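Local coordinates for protein putative glucose-6-phosphate 1-epimerase (Salmonella typhimurium, PDB 2HTA) that probably interconverts the alpha and beta anomers of glucose 6-phosphate, as a monomeric hexose-6-phosphate mutarotase of the aldose 1-epimerase family, at residues E71-L76 and L240-D245; A119-N124 and T133-S138; T151-F156 and E165-G170; V190-L195 and S233-A238; H251-G256 and V284-P289. One frame throughout, in Å; residues are numbered along the deposited sequence.

Contact 1 (E71-L76 and L240-D245); sequences EEVLWL and LNRTID
In the beta-sandwich of this mutarotase, the loop 71-76, between strands 61-67 and 94-95, is pinned to the start of strand 242-249 by one arginine. Arg-242 belongs to a G1 beta bulge, with Asn-241 the other residue facing Asp-237. Its CG sits in the crowded position between backbone N and carbonyl carbon (chi1 67°), and from there the chain runs extended to NE. That straight reach carries the guanidinium to the loop backbone, where it meets two successive carbonyls with its edge. Arg-242 NH2 gives a short, nearly straight bond to Glu-72 O (2.7 Å, 170° at the hydrogen), while its NH1 bonds Glu-71 O at 3.0 Å. Both oxygens lie within a few degrees of the guanidinium plane, yet each carbonyl is approached from above its own plane, most markedly that of Glu-71. The side chain of Glu-71 plays no part in the pairing: it bends at chi2, leaving Glu-71 OE1 6.6 Å from Arg-242 NH1. NH2 has a second acceptor in Asn-183 O, and Glu-72 O also receives Asn-183 ND2, so the charged group and the buried loop carbonyl share a neighbour. Val-73 crosses the arginine obliquely, its CG2 4.1 Å from Arg-242 NH1. Its other methyl, anti to the backbone N, slides past the tip of Ile-244, with Val-73 CG1 4.2 Å from Ile-244 CD1. Val-306 of strand 298-308 touches both Val-73 and Arg-242. One water completes the grip, accepting from Arg-242 NH1 at 2.7 Å and from Glu-71 N at 2.9 Å.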
# COMPACT_ATOMS: atom_id res chain seq x y z
N GLU A 71 17.64 4.27 -1.46
CA GLU A 71 16.84 5.25 -0.71
C GLU A 71 15.50 4.62 -0.38
O GLU A 71 15.09 3.62 -0.98
CB GLU A 71 16.62 6.50 -1.58
CG GLU A 71 17.92 6.99 -2.26
CD GLU A 71 18.60 8.06 -1.51
OE1 GLU A 71 18.58 8.03 -0.24
OE2 GLU A 71 19.14 8.95 -2.20
N GLU A 72 14.83 5.17 0.62
CA GLU A 72 13.49 4.67 0.97
C GLU A 72 12.67 4.45 -0.31
O GLU A 72 12.60 5.31 -1.20
CB GLU A 72 12.75 5.71 1.84
CG GLU A 72 13.43 6.00 3.22
CD GLU A 72 13.34 4.85 4.25
OE1 GLU A 72 12.49 3.91 4.11
OE2 GLU A 72 14.14 4.88 5.23
N VAL A 73 11.99 3.33 -0.36
CA VAL A 73 11.18 3.00 -1.54
C VAL A 73 9.73 3.47 -1.38
O VAL A 73 9.11 3.86 -2.37
CB VAL A 73 11.21 1.51 -1.79
CG1 VAL A 73 10.30 1.13 -3.00
CG2 VAL A 73 12.64 1.10 -2.10
N LEU A 74 9.18 3.34 -0.19
CA LEU A 74 7.81 3.78 0.08
C LEU A 74 7.77 5.16 0.69
O LEU A 74 8.58 5.50 1.53
CB LEU A 74 7.13 2.81 1.06
CG LEU A 74 7.00 1.35 0.57
CD1 LEU A 74 6.50 0.49 1.70
CD2 LEU A 74 6.05 1.30 -0.69
N TRP A 75 6.77 5.92 0.31
CA TRP A 75 6.58 7.28 0.84
C TRP A 75 5.61 7.15 2.00
O TRP A 75 4.62 6.39 1.93
CB TRP A 75 5.98 8.13 -0.26
CG TRP A 75 5.73 9.57 0.10
CD1 TRP A 75 6.61 10.66 -0.08
CD2 TRP A 75 4.54 10.12 0.67
NE1 TRP A 75 6.01 11.81 0.35
CE2 TRP A 75 4.75 11.52 0.82
CE3 TRP A 75 3.30 9.57 1.05
CZ2 TRP A 75 3.79 12.36 1.33
CZ3 TRP A 75 2.34 10.41 1.57
CH2 TRP A 75 2.58 11.79 1.70
N LEU A 76 5.86 7.91 3.06
CA LEU A 76 5.01 7.99 4.23
C LEU A 76 4.81 9.47 4.54
O LEU A 76 5.74 10.25 4.42
CB LEU A 76 5.66 7.31 5.41
CG LEU A 76 4.85 7.17 6.71
CD1 LEU A 76 3.67 6.25 6.59
CD2 LEU A 76 5.79 6.71 7.81
N LEU A 240 16.03 10.38 -8.55
CA LEU A 240 16.68 9.44 -7.66
C LEU A 240 17.46 8.42 -8.47
O LEU A 240 18.02 7.48 -7.91
CB LEU A 240 15.62 8.72 -6.79
CG LEU A 240 14.81 9.64 -5.86
CD1 LEU A 240 13.94 8.87 -4.86
CD2 LEU A 240 15.75 10.59 -5.15
N ASN A 241 17.43 8.55 -9.79
CA ASN A 241 18.24 7.69 -10.65
C ASN A 241 17.93 6.21 -10.47
O ASN A 241 18.82 5.37 -10.29
CB ASN A 241 19.72 7.94 -10.41
CG ASN A 241 20.12 9.38 -10.72
OD1 ASN A 241 19.71 9.96 -11.76
ND2 ASN A 241 20.87 10.00 -9.81
N ARG A 242 16.64 5.88 -10.46
CA ARG A 242 16.30 4.46 -10.28
C ARG A 242 15.00 4.15 -11.01
O ARG A 242 14.27 5.09 -11.36
CB ARG A 242 16.13 4.16 -8.79
CG ARG A 242 14.92 4.83 -8.06
CD ARG A 242 15.03 4.55 -6.59
NE ARG A 242 13.88 5.12 -5.86
CZ ARG A 242 13.72 4.97 -4.55
NH1 ARG A 242 14.61 4.28 -3.86
NH2 ARG A 242 12.66 5.49 -3.93
N THR A 243 14.71 2.87 -11.22
CA THR A 243 13.31 2.48 -11.53
C THR A 243 12.78 1.61 -10.38
O THR A 243 13.55 0.93 -9.67
CB THR A 243 13.19 1.66 -12.84
OG1 THR A 243 14.05 0.55 -12.73
CG2 THR A 243 13.61 2.44 -14.06
N ILE A 244 11.48 1.70 -10.15
CA ILE A 244 10.84 0.78 -9.25
C ILE A 244 9.89 -0.10 -10.08
O ILE A 244 9.05 0.42 -10.85
CB ILE A 244 10.09 1.51 -8.11
CG1 ILE A 244 11.07 2.35 -7.22
CG2 ILE A 244 9.31 0.53 -7.28
CD1 ILE A 244 10.32 3.52 -6.42
N ASP A 245 10.06 -1.40 -9.96
CA ASP A 245 9.19 -2.36 -10.65
C ASP A 245 8.09 -2.73 -9.67
O ASP A 245 8.38 -3.12 -8.55
CB ASP A 245 9.98 -3.60 -11.00
CG ASP A 245 11.04 -3.31 -12.02
OD1 ASP A 245 10.90 -2.35 -12.85
OD2 ASP A 245 12.04 -4.04 -11.99
O HOH W 1 17.21 3.98 -4.35

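Contact 2 (A119-N124 and T133-S138); sequences ALKAHN and TFELQS
Leu-120 and Phe-134 face each other as a non-hydrogen-bonded pair of this antiparallel hairpin, and their side chains cross obliquely. Leu-120 has CG anti to the backbone N (chi1 169°), which lays CD1 over one face of the phenylalanine ring, 4.1 Å from its centroid and 15° off the normal: a CH-pi contact displaced toward the rim. The ring swings the other way at its base, CG anti to the carbonyl carbon, so its CD2-CE2 side runs beneath the leucine. Lys-121, in the bulge, points toward the partner strand; it stretches out to chi3, bends at chi4 (52°) and crosses the extended Glu-135, which stands on the face opposite Phe-134. Lys-121 NZ stops 3.5 Å from Glu-135 OE2, a salt bridge at the protein surface, with the lysine CD and CE brushing the same oxygen.

A classic beta bulge interrupts the pairing here. Lys-121 and Ala-122 both face Thr-133: Thr-133 O accepts from Lys-121 N at 2.8 Å and, along a lone pair, from Ala-122 N at 3.3 Å. Thr-133 N returns a bond to Ala-122 O. Before the bulge, Ala-119 and Glu-135 exchange two 2.9 Å bonds, N of each to O of the other.

Strand 119-125 is an edge strand of the large antiparallel sheet. Strand 130-137 passes the sheet on to strand 151-158, while Phe-134 meets the ring of Phe-55 from strand 51-56 and Leu-120 rests on Leu-29.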
# COMPACT_ATOMS: atom_id res chain seq x y z
N ALA A 119 -3.25 -8.89 14.22
CA ALA A 119 -2.31 -9.60 15.11
C ALA A 119 -1.10 -9.94 14.25
O ALA A 119 -1.25 -10.24 13.09
CB ALA A 119 -3.00 -10.89 15.65
N LEU A 120 0.08 -9.89 14.82
CA LEU A 120 1.22 -10.49 14.16
C LEU A 120 1.25 -11.95 14.54
O LEU A 120 1.61 -12.33 15.68
CB LEU A 120 2.48 -9.75 14.58
CG LEU A 120 3.83 -10.40 14.19
CD1 LEU A 120 3.89 -10.39 12.65
CD2 LEU A 120 5.05 -9.64 14.73
N LYS A 121 0.85 -12.81 13.59
CA LYS A 121 0.63 -14.21 13.85
C LYS A 121 1.92 -15.00 13.73
O LYS A 121 2.11 -15.98 14.49
CB LYS A 121 -0.38 -14.75 12.81
CG LYS A 121 -0.86 -16.13 13.03
CD LYS A 121 -1.76 -16.59 11.85
CE LYS A 121 -2.46 -17.92 12.20
NZ LYS A 121 -3.18 -17.86 13.54
N ALA A 122 2.78 -14.64 12.79
CA ALA A 122 4.01 -15.45 12.55
C ALA A 122 5.07 -14.61 11.92
O ALA A 122 4.78 -13.58 11.34
CB ALA A 122 3.71 -16.66 11.66
N HIS A 123 6.31 -15.09 12.00
CA HIS A 123 7.40 -14.45 11.32
C HIS A 123 8.58 -15.38 11.33
O HIS A 123 8.64 -16.29 12.15
CB HIS A 123 7.74 -13.09 12.01
CG HIS A 123 7.98 -13.21 13.48
ND1 HIS A 123 9.25 -13.42 14.00
CD2 HIS A 123 7.13 -13.15 14.54
CE1 HIS A 123 9.16 -13.52 15.32
NE2 HIS A 123 7.89 -13.34 15.67
N ASN A 124 9.46 -15.19 10.36
CA ASN A 124 10.78 -15.83 10.38
C ASN A 124 11.80 -14.93 9.72
O ASN A 124 11.47 -13.94 9.08
CB ASN A 124 10.72 -17.23 9.73
CG ASN A 124 10.37 -17.18 8.32
OD1 ASN A 124 11.26 -17.08 7.46
ND2 ASN A 124 9.07 -17.30 8.01
N THR A 133 3.54 -12.55 8.98
CA THR A 133 2.13 -12.82 8.66
C THR A 133 1.29 -12.11 9.70
O THR A 133 1.46 -12.36 10.88
CB THR A 133 1.82 -14.26 8.75
OG1 THR A 133 2.63 -14.98 7.80
CG2 THR A 133 0.37 -14.49 8.38
N PHE A 134 0.38 -11.26 9.23
CA PHE A 134 -0.57 -10.56 10.10
C PHE A 134 -1.95 -11.15 9.84
O PHE A 134 -2.27 -11.59 8.71
CB PHE A 134 -0.58 -9.06 9.76
CG PHE A 134 0.69 -8.35 10.08
CD1 PHE A 134 1.77 -8.28 9.13
CD2 PHE A 134 0.86 -7.76 11.32
CE1 PHE A 134 2.97 -7.57 9.46
CE2 PHE A 134 2.04 -7.04 11.61
CZ PHE A 134 3.08 -6.95 10.71
N GLU A 135 -2.82 -11.13 10.86
CA GLU A 135 -4.16 -11.70 10.68
C GLU A 135 -5.23 -10.72 11.22
O GLU A 135 -5.05 -10.15 12.29
CB GLU A 135 -4.24 -12.99 11.49
CG GLU A 135 -5.59 -13.69 11.36
CD GLU A 135 -5.59 -15.00 12.14
OE1 GLU A 135 -5.72 -14.97 13.37
OE2 GLU A 135 -5.39 -16.06 11.53
N LEU A 136 -6.34 -10.61 10.49
CA LEU A 136 -7.50 -9.85 10.97
C LEU A 136 -8.68 -10.79 10.93
O LEU A 136 -8.84 -11.56 10.00
CB LEU A 136 -7.75 -8.63 10.11
CG LEU A 136 -8.94 -7.75 10.60
CD1 LEU A 136 -8.49 -6.91 11.82
CD2 LEU A 136 -9.27 -6.82 9.47
N GLN A 137 -9.52 -10.77 12.00
CA GLN A 137 -10.73 -11.61 11.98
C GLN A 137 -11.95 -10.78 12.24
O GLN A 137 -11.89 -9.75 12.90
CB GLN A 137 -10.66 -12.72 13.01
CG GLN A 137 -9.54 -13.74 12.64
CD GLN A 137 -9.62 -14.95 13.48
OE1 GLN A 137 -9.20 -14.91 14.63
NE2 GLN A 137 -10.16 -16.05 12.94
N SER A 138 -13.08 -11.26 11.75
CA SER A 138 -14.36 -10.64 12.09
C SER A 138 -14.64 -10.75 13.58
O SER A 138 -14.06 -11.60 14.29
CB SER A 138 -15.50 -11.32 11.29
OG SER A 138 -15.40 -12.72 11.38

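Contact 3 (T151-F156 and E165-G170); sequences TLLARF and ELEAHG
Strands 151-156 and 165-169 run antiparallel at 166° in unbroken register, six backbone hydrogen bonds joining Thr-151 to His-169, Leu-153 to Glu-167 and Arg-155 to Glu-165. The face bearing those three pairs carries a polar network centred on Glu-167 OE1. Arg-155, extended from CG to NE, turns its guanidinium edge-on: Arg-155 NH2 bonds Glu-167 OE1 at 3.1 Å, almost linearly, from above the carboxylate plane. His-169 NE2 reaches the same Glu-167 OE1 at 2.7 Å, and two donors on one oxygen would be expected to favour its negative charge; ND1 of the same ring bonds Glu-295 OE1. Glu-165 lies beside Arg-155, its OE1 making a long salt bridge to Arg-155 NH2 at 3.9 Å; a water accepts from NH2 and donates to Glu-165 OE1 and O. Leu-153 CD1 rests against both partners of the histidine bond, 3.7 Å from Glu-167 OE1 and from His-169 NE2. On the other face Leu-152, with an unusual chi1 of -119°, pushes CD2 tightly to 3.4 Å from Leu-166 CD1, and also onto Ala-168 CB. That apolar face packs against Trp-96, Trp-118 and Ile-94, while strands 130-137 and 298-308 continue the sheet on either side.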
# COMPACT_ATOMS: atom_id res chain seq x y z
N THR A 151 -11.52 -14.27 7.86
CA THR A 151 -10.15 -14.18 8.38
C THR A 151 -9.30 -13.67 7.20
O THR A 151 -9.29 -14.29 6.12
CB THR A 151 -9.61 -15.55 8.83
OG1 THR A 151 -10.47 -16.09 9.83
CG2 THR A 151 -8.22 -15.38 9.41
N LEU A 152 -8.61 -12.55 7.41
CA LEU A 152 -7.81 -11.93 6.38
C LEU A 152 -6.36 -12.07 6.84
O LEU A 152 -6.07 -11.84 8.04
CB LEU A 152 -8.10 -10.42 6.36
CG LEU A 152 -8.65 -9.64 5.20
CD1 LEU A 152 -8.44 -8.09 5.44
CD2 LEU A 152 -8.13 -10.07 3.82
N LEU A 153 -5.50 -12.55 5.94
CA LEU A 153 -4.08 -12.68 6.20
C LEU A 153 -3.29 -11.77 5.28
O LEU A 153 -3.57 -11.72 4.09
CB LEU A 153 -3.58 -14.13 5.98
CG LEU A 153 -4.28 -15.04 6.99
CD1 LEU A 153 -4.48 -16.43 6.55
CD2 LEU A 153 -3.54 -15.02 8.33
N ALA A 154 -2.28 -11.08 5.82
CA ALA A 154 -1.38 -10.25 5.00
C ALA A 154 0.01 -10.83 5.28
O ALA A 154 0.46 -10.84 6.43
CB ALA A 154 -1.45 -8.78 5.40
N ARG A 155 0.63 -11.37 4.25
CA ARG A 155 1.98 -11.97 4.36
C ARG A 155 2.92 -11.09 3.63
O ARG A 155 2.63 -10.70 2.49
CB ARG A 155 1.96 -13.38 3.74
CG ARG A 155 0.96 -14.34 4.42
CD ARG A 155 1.11 -15.73 3.84
NE ARG A 155 0.49 -16.73 4.69
CZ ARG A 155 -0.76 -17.17 4.53
NH1 ARG A 155 -1.26 -18.09 5.36
NH2 ARG A 155 -1.49 -16.71 3.52
N PHE A 156 4.01 -10.69 4.30
CA PHE A 156 5.03 -9.82 3.75
C PHE A 156 6.37 -10.53 3.70
O PHE A 156 6.66 -11.33 4.58
CB PHE A 156 5.22 -8.62 4.65
CG PHE A 156 4.00 -7.77 4.75
CD1 PHE A 156 3.00 -8.09 5.66
CD2 PHE A 156 3.83 -6.69 3.87
CE1 PHE A 156 1.81 -7.27 5.74
CE2 PHE A 156 2.67 -5.87 3.98
CZ PHE A 156 1.68 -6.19 4.89
N GLU A 165 1.25 -10.15 0.11
CA GLU A 165 0.19 -11.03 -0.37
C GLU A 165 -0.99 -10.94 0.60
O GLU A 165 -0.83 -11.17 1.80
CB GLU A 165 0.70 -12.47 -0.44
CG GLU A 165 -0.37 -13.54 -0.84
CD GLU A 165 0.15 -14.97 -0.70
OE1 GLU A 165 0.47 -15.41 0.44
OE2 GLU A 165 0.26 -15.66 -1.73
N LEU A 166 -2.14 -10.55 0.08
CA LEU A 166 -3.39 -10.51 0.83
C LEU A 166 -4.30 -11.71 0.52
O LEU A 166 -4.60 -11.99 -0.64
CB LEU A 166 -4.12 -9.21 0.49
CG LEU A 166 -5.41 -9.03 1.30
CD1 LEU A 166 -5.15 -8.73 2.79
CD2 LEU A 166 -6.26 -7.93 0.63
N GLU A 167 -4.82 -12.37 1.54
CA GLU A 167 -5.61 -13.60 1.34
C GLU A 167 -6.82 -13.54 2.27
O GLU A 167 -6.67 -13.34 3.50
CB GLU A 167 -4.73 -14.80 1.71
CG GLU A 167 -5.41 -16.12 1.66
CD GLU A 167 -4.40 -17.27 1.98
OE1 GLU A 167 -4.35 -17.80 3.14
OE2 GLU A 167 -3.63 -17.57 1.05
N ALA A 168 -8.00 -13.65 1.69
CA ALA A 168 -9.27 -13.48 2.45
C ALA A 168 -10.02 -14.81 2.47
O ALA A 168 -10.33 -15.39 1.41
CB ALA A 168 -10.13 -12.38 1.82
N HIS A 169 -10.29 -15.31 3.67
CA HIS A 169 -11.01 -16.57 3.85
C HIS A 169 -12.44 -16.27 4.28
O HIS A 169 -12.67 -15.54 5.25
CB HIS A 169 -10.35 -17.41 4.94
CG HIS A 169 -8.96 -17.85 4.58
ND1 HIS A 169 -8.67 -19.13 4.15
CD2 HIS A 169 -7.79 -17.18 4.59
CE1 HIS A 169 -7.37 -19.23 3.92
NE2 HIS A 169 -6.81 -18.06 4.18
N GLY A 170 -13.39 -16.89 3.61
CA GLY A 170 -14.83 -16.65 3.96
C GLY A 170 -15.70 -16.97 2.75
O GLY A 170 -15.22 -17.58 1.78
O HOH W 2 -1.38 -14.14 2.23

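Contact 4 (V190-L195 and S233-A238); sequences VKVSGL and SVIHDA
Strand 191-193 lies antiparallel to strand 233-237, their short axes 4.6 Å apart at closest and inclined at 155°. Ser-193 and Val-234 exchange two hydrogen bonds, N of each to O of the other, and His-236 N points nearly along the C=O axis of its acceptor, 2.8 Å from Lys-191 O. Between them, Val-192 and Ile-235 form a non-hydrogen-bonded pair.

On the face with Lys-191, Ser-193, Val-234 and His-236, the imidazole is the centrepiece. His-236 CG is anti to the carbonyl carbon (chi1 -56°), and the ring leans across to the partner strand. Ser-193 OG, in the crowded position between backbone N and carbonyl carbon, meets His-236 NE2 at 2.7 Å, in the plane of the ring; this hydrogen bond fixes the ring's rotation. The edge also passes Lys-191 O, 3.2 Å from His-236 CD2, while Val-234 CG1 lies against one ring face toward the rim. Lys-191 crosses the ring obliquely and lays its CG 3.9 Å from His-236 CD2.

On the other face Val-192 lies alongside Ile-235, and Val-190, just before the strand, does the same: Val-190 CG1 touches Ile-235 CG2 at 3.9 Å, and Val-192 CG2 touches Ile-235 CG1 at 4.0 Å. At the end of the pairing, Ser-233 OG bonds His-248 NE2 and gives its hydrogen to a water that in turn donates to Gly-194 O.

Val-279 and Val-281 of strand 278-286 pack on Ile-235, a sheet-on-sheet layer typical of the beta-sandwich of galactose mutarotase relatives.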
# COMPACT_ATOMS: atom_id res chain seq x y z
N VAL A 190 8.22 12.12 -13.33
CA VAL A 190 7.95 10.68 -13.22
C VAL A 190 7.13 10.22 -14.41
O VAL A 190 6.23 10.91 -14.83
CB VAL A 190 7.21 10.37 -11.89
CG1 VAL A 190 6.66 8.93 -11.92
CG2 VAL A 190 8.17 10.54 -10.75
N LYS A 191 7.50 9.10 -15.00
CA LYS A 191 6.57 8.37 -15.84
C LYS A 191 6.48 6.92 -15.40
O LYS A 191 7.46 6.31 -14.86
CB LYS A 191 6.90 8.51 -17.32
CG LYS A 191 8.26 7.94 -17.66
CD LYS A 191 8.80 8.50 -19.01
CE LYS A 191 10.21 7.94 -19.26
NZ LYS A 191 10.78 8.13 -20.67
N VAL A 192 5.30 6.34 -15.61
CA VAL A 192 5.08 4.92 -15.31
C VAL A 192 4.74 4.22 -16.61
O VAL A 192 3.84 4.66 -17.33
CB VAL A 192 3.96 4.74 -14.25
CG1 VAL A 192 3.74 3.23 -13.94
CG2 VAL A 192 4.34 5.51 -12.97
N SER A 193 5.44 3.13 -16.90
CA SER A 193 5.18 2.36 -18.12
C SER A 193 4.59 1.01 -17.73
O SER A 193 4.52 0.69 -16.52
CB SER A 193 6.50 2.17 -18.92
OG SER A 193 7.46 1.55 -18.12
N GLY A 194 4.22 0.22 -18.73
CA GLY A 194 3.70 -1.11 -18.54
C GLY A 194 2.22 -1.07 -18.20
O GLY A 194 1.65 -2.06 -17.79
N LEU A 195 1.60 0.07 -18.43
CA LEU A 195 0.17 0.27 -18.04
C LEU A 195 -0.87 -0.13 -19.08
O LEU A 195 -2.09 0.02 -18.85
CB LEU A 195 -0.06 1.71 -17.58
CG LEU A 195 0.66 2.09 -16.28
CD1 LEU A 195 0.59 3.62 -16.05
CD2 LEU A 195 0.21 1.33 -15.03
N SER A 233 4.43 -2.97 -13.74
CA SER A 233 4.48 -1.54 -13.97
C SER A 233 5.89 -1.05 -13.68
O SER A 233 6.51 -1.52 -12.73
CB SER A 233 3.52 -0.78 -13.01
OG SER A 233 2.18 -1.31 -13.01
N VAL A 234 6.40 -0.10 -14.45
CA VAL A 234 7.74 0.39 -14.13
C VAL A 234 7.67 1.89 -13.89
O VAL A 234 7.20 2.64 -14.77
CB VAL A 234 8.73 0.11 -15.27
CG1 VAL A 234 10.14 0.68 -14.92
CG2 VAL A 234 8.77 -1.38 -15.63
N ILE A 235 8.11 2.31 -12.70
CA ILE A 235 8.16 3.75 -12.34
C ILE A 235 9.60 4.22 -12.69
O ILE A 235 10.58 3.64 -12.19
CB ILE A 235 7.94 4.02 -10.83
CG1 ILE A 235 6.60 3.36 -10.40
CG2 ILE A 235 8.08 5.57 -10.48
CD1 ILE A 235 6.34 3.35 -8.90
N HIS A 236 9.70 5.22 -13.55
CA HIS A 236 11.02 5.72 -13.98
C HIS A 236 11.27 7.01 -13.25
O HIS A 236 10.50 7.95 -13.43
CB HIS A 236 10.98 5.99 -15.48
CG HIS A 236 10.57 4.80 -16.29
ND1 HIS A 236 11.48 3.99 -16.91
CD2 HIS A 236 9.34 4.31 -16.59
CE1 HIS A 236 10.84 3.02 -17.55
NE2 HIS A 236 9.53 3.19 -17.37
N ASP A 237 12.37 7.08 -12.48
CA ASP A 237 12.68 8.23 -11.65
C ASP A 237 14.07 8.77 -11.96
O ASP A 237 15.05 8.22 -11.49
CB ASP A 237 12.62 7.85 -10.17
CG ASP A 237 12.75 9.06 -9.24
OD1 ASP A 237 13.23 10.17 -9.63
OD2 ASP A 237 12.38 8.89 -8.09
N ALA A 238 14.13 9.81 -12.77
CA ALA A 238 15.40 10.41 -13.21
C ALA A 238 16.10 11.09 -12.02
O ALA A 238 17.35 11.08 -11.93
CB ALA A 238 15.13 11.42 -14.34
O HOH W 3 1.34 -2.60 -15.12

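Contact 5 (H251-G256 and V284-P289); sequences HLNVVG and VYATAP
A single side-chain amide, that of Asn-253, makes three hydrogen bonds to the partner segment where the chain turns its corner at Thr-287 and Ala-288. A classic beta bulge sets it up, Leu-252 and Asn-253 both facing Val-284, whose carbonyl O takes both their N-H groups. The short strand axes stand at 107°, and between the two segments Asn-253 and Val-284 form the one bridge. With CG anti to the carbonyl carbon (chi1 -48°), Asn-253 aims its amide at the corner. Asn-253 OD1 accepts Ala-286 N at 2.8 Å, nearly along the C=O axis, and Thr-287 N at 3.0 Å, on a lone pair.

Leu-252 places CB squarely over the centre of the Tyr-285 ring, 4.2 Å from the centroid, a CH-pi contact; its CD2 reaches on to Tyr-285 CE2 and to Ala-288 CB. Val-255 CG2 meets Val-284 CG2 at 3.7 Å. Val-255 also touches Glu-282, inferred to be catalytic, and Asp-223, which probably binds the substrate, so this packing borders the presumed sugar site. Thr-287, its OG1 in the crowded position between backbone N and carbonyl carbon, closes the corner by accepting from Asn-253 ND2 at 2.9 Å, in the amide plane.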
# COMPACT_ATOMS: atom_id res chain seq x y z
N HIS A 251 -4.68 -9.87 -9.72
CA HIS A 251 -5.42 -8.60 -9.76
C HIS A 251 -6.23 -8.53 -11.01
O HIS A 251 -6.11 -9.42 -11.91
CB HIS A 251 -4.38 -7.41 -9.82
CG HIS A 251 -3.63 -7.43 -11.09
ND1 HIS A 251 -2.83 -8.52 -11.43
CD2 HIS A 251 -3.67 -6.64 -12.18
CE1 HIS A 251 -2.33 -8.32 -12.63
NE2 HIS A 251 -2.85 -7.22 -13.13
N LEU A 252 -7.07 -7.48 -11.10
CA LEU A 252 -7.76 -7.14 -12.36
C LEU A 252 -7.30 -5.84 -12.98
O LEU A 252 -7.35 -5.66 -14.22
CB LEU A 252 -9.28 -7.03 -12.13
CG LEU A 252 -10.23 -7.69 -13.10
CD1 LEU A 252 -9.78 -9.20 -13.44
CD2 LEU A 252 -11.63 -7.61 -12.46
N ASN A 253 -6.81 -4.93 -12.16
CA ASN A 253 -6.60 -3.56 -12.54
C ASN A 253 -5.33 -3.06 -11.89
O ASN A 253 -4.85 -3.65 -10.91
CB ASN A 253 -7.76 -2.67 -11.99
CG ASN A 253 -9.12 -3.23 -12.26
OD1 ASN A 253 -9.93 -3.43 -11.31
ND2 ASN A 253 -9.43 -3.47 -13.55
N VAL A 254 -4.80 -1.97 -12.43
CA VAL A 254 -3.78 -1.19 -11.72
C VAL A 254 -4.31 0.21 -11.62
O VAL A 254 -4.99 0.63 -12.55
CB VAL A 254 -2.45 -1.22 -12.46
CG1 VAL A 254 -1.40 -0.23 -11.85
CG2 VAL A 254 -1.92 -2.66 -12.41
N VAL A 255 -4.08 0.91 -10.49
CA VAL A 255 -4.43 2.31 -10.39
C VAL A 255 -3.19 3.17 -10.27
O VAL A 255 -2.27 2.82 -9.52
CB VAL A 255 -5.38 2.55 -9.21
CG1 VAL A 255 -5.53 4.05 -8.87
CG2 VAL A 255 -6.75 1.98 -9.64
N GLY A 256 -3.13 4.22 -11.08
CA GLY A 256 -2.08 5.21 -10.92
C GLY A 256 -2.73 6.47 -10.36
O GLY A 256 -3.73 6.94 -10.90
N VAL A 284 -4.91 -3.83 -7.88
CA VAL A 284 -6.35 -3.56 -7.65
C VAL A 284 -7.25 -4.67 -8.18
O VAL A 284 -6.97 -5.24 -9.23
CB VAL A 284 -6.75 -2.17 -8.25
CG1 VAL A 284 -8.29 -1.90 -8.18
CG2 VAL A 284 -5.98 -1.00 -7.55
N TYR A 285 -8.35 -4.96 -7.48
CA TYR A 285 -9.35 -5.87 -8.02
C TYR A 285 -10.66 -5.10 -7.85
O TYR A 285 -11.25 -5.17 -6.81
CB TYR A 285 -9.36 -7.17 -7.24
CG TYR A 285 -9.94 -8.31 -8.07
CD1 TYR A 285 -9.13 -9.36 -8.52
CD2 TYR A 285 -11.28 -8.28 -8.49
CE1 TYR A 285 -9.64 -10.43 -9.34
CE2 TYR A 285 -11.82 -9.36 -9.30
CZ TYR A 285 -11.00 -10.42 -9.70
OH TYR A 285 -11.51 -11.47 -10.46
N ALA A 286 -11.01 -4.27 -8.84
CA ALA A 286 -12.16 -3.31 -8.65
C ALA A 286 -13.27 -3.46 -9.75
O ALA A 286 -14.48 -3.29 -9.46
CB ALA A 286 -11.70 -1.88 -8.59
N THR A 287 -12.89 -3.68 -11.00
CA THR A 287 -13.88 -3.62 -12.08
C THR A 287 -14.83 -4.85 -12.15
O THR A 287 -15.80 -4.85 -12.94
CB THR A 287 -13.21 -3.35 -13.46
OG1 THR A 287 -12.23 -4.35 -13.69
CG2 THR A 287 -12.48 -2.06 -13.50
N ALA A 288 -14.56 -5.87 -11.34
CA ALA A 288 -15.49 -6.96 -11.11
C ALA A 288 -15.19 -7.40 -9.68
O ALA A 288 -14.12 -7.11 -9.18
CB ALA A 288 -15.22 -8.13 -12.10
N PRO A 289 -16.11 -8.12 -9.04
CA PRO A 289 -15.82 -8.60 -7.69
C PRO A 289 -15.07 -9.92 -7.67
O PRO A 289 -15.22 -10.75 -8.56
CB PRO A 289 -17.22 -8.76 -7.10
CG PRO A 289 -17.99 -9.27 -8.22
CD PRO A 289 -17.49 -8.50 -9.44

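In the fold
Contacts 1 to 4 all reach the same nine-stranded antiparallel sheet, contacts 2 and 4 toward its two ends, with centres 33 Å apart. Contacts 2 and 3 are neighbours in it: Phe-134 N lies 2.8 Å from Ala-154 O, and the rings of Phe-134 and Phe-156 pack together. Contacts 1 and 4 adjoin similarly, Ile-244 O being 2.8 Å from Ile-235 N. Contact 5 belongs to the second large sheet and touches contact 4 through Val-254, packed on Leu-195 and Ser-233. It comes closest to the presumed active site, with Val-255 about 4 Å from Glu-282 between side chains; Leu-166 of contact 3 is about 10 Å from the side chain of His-179.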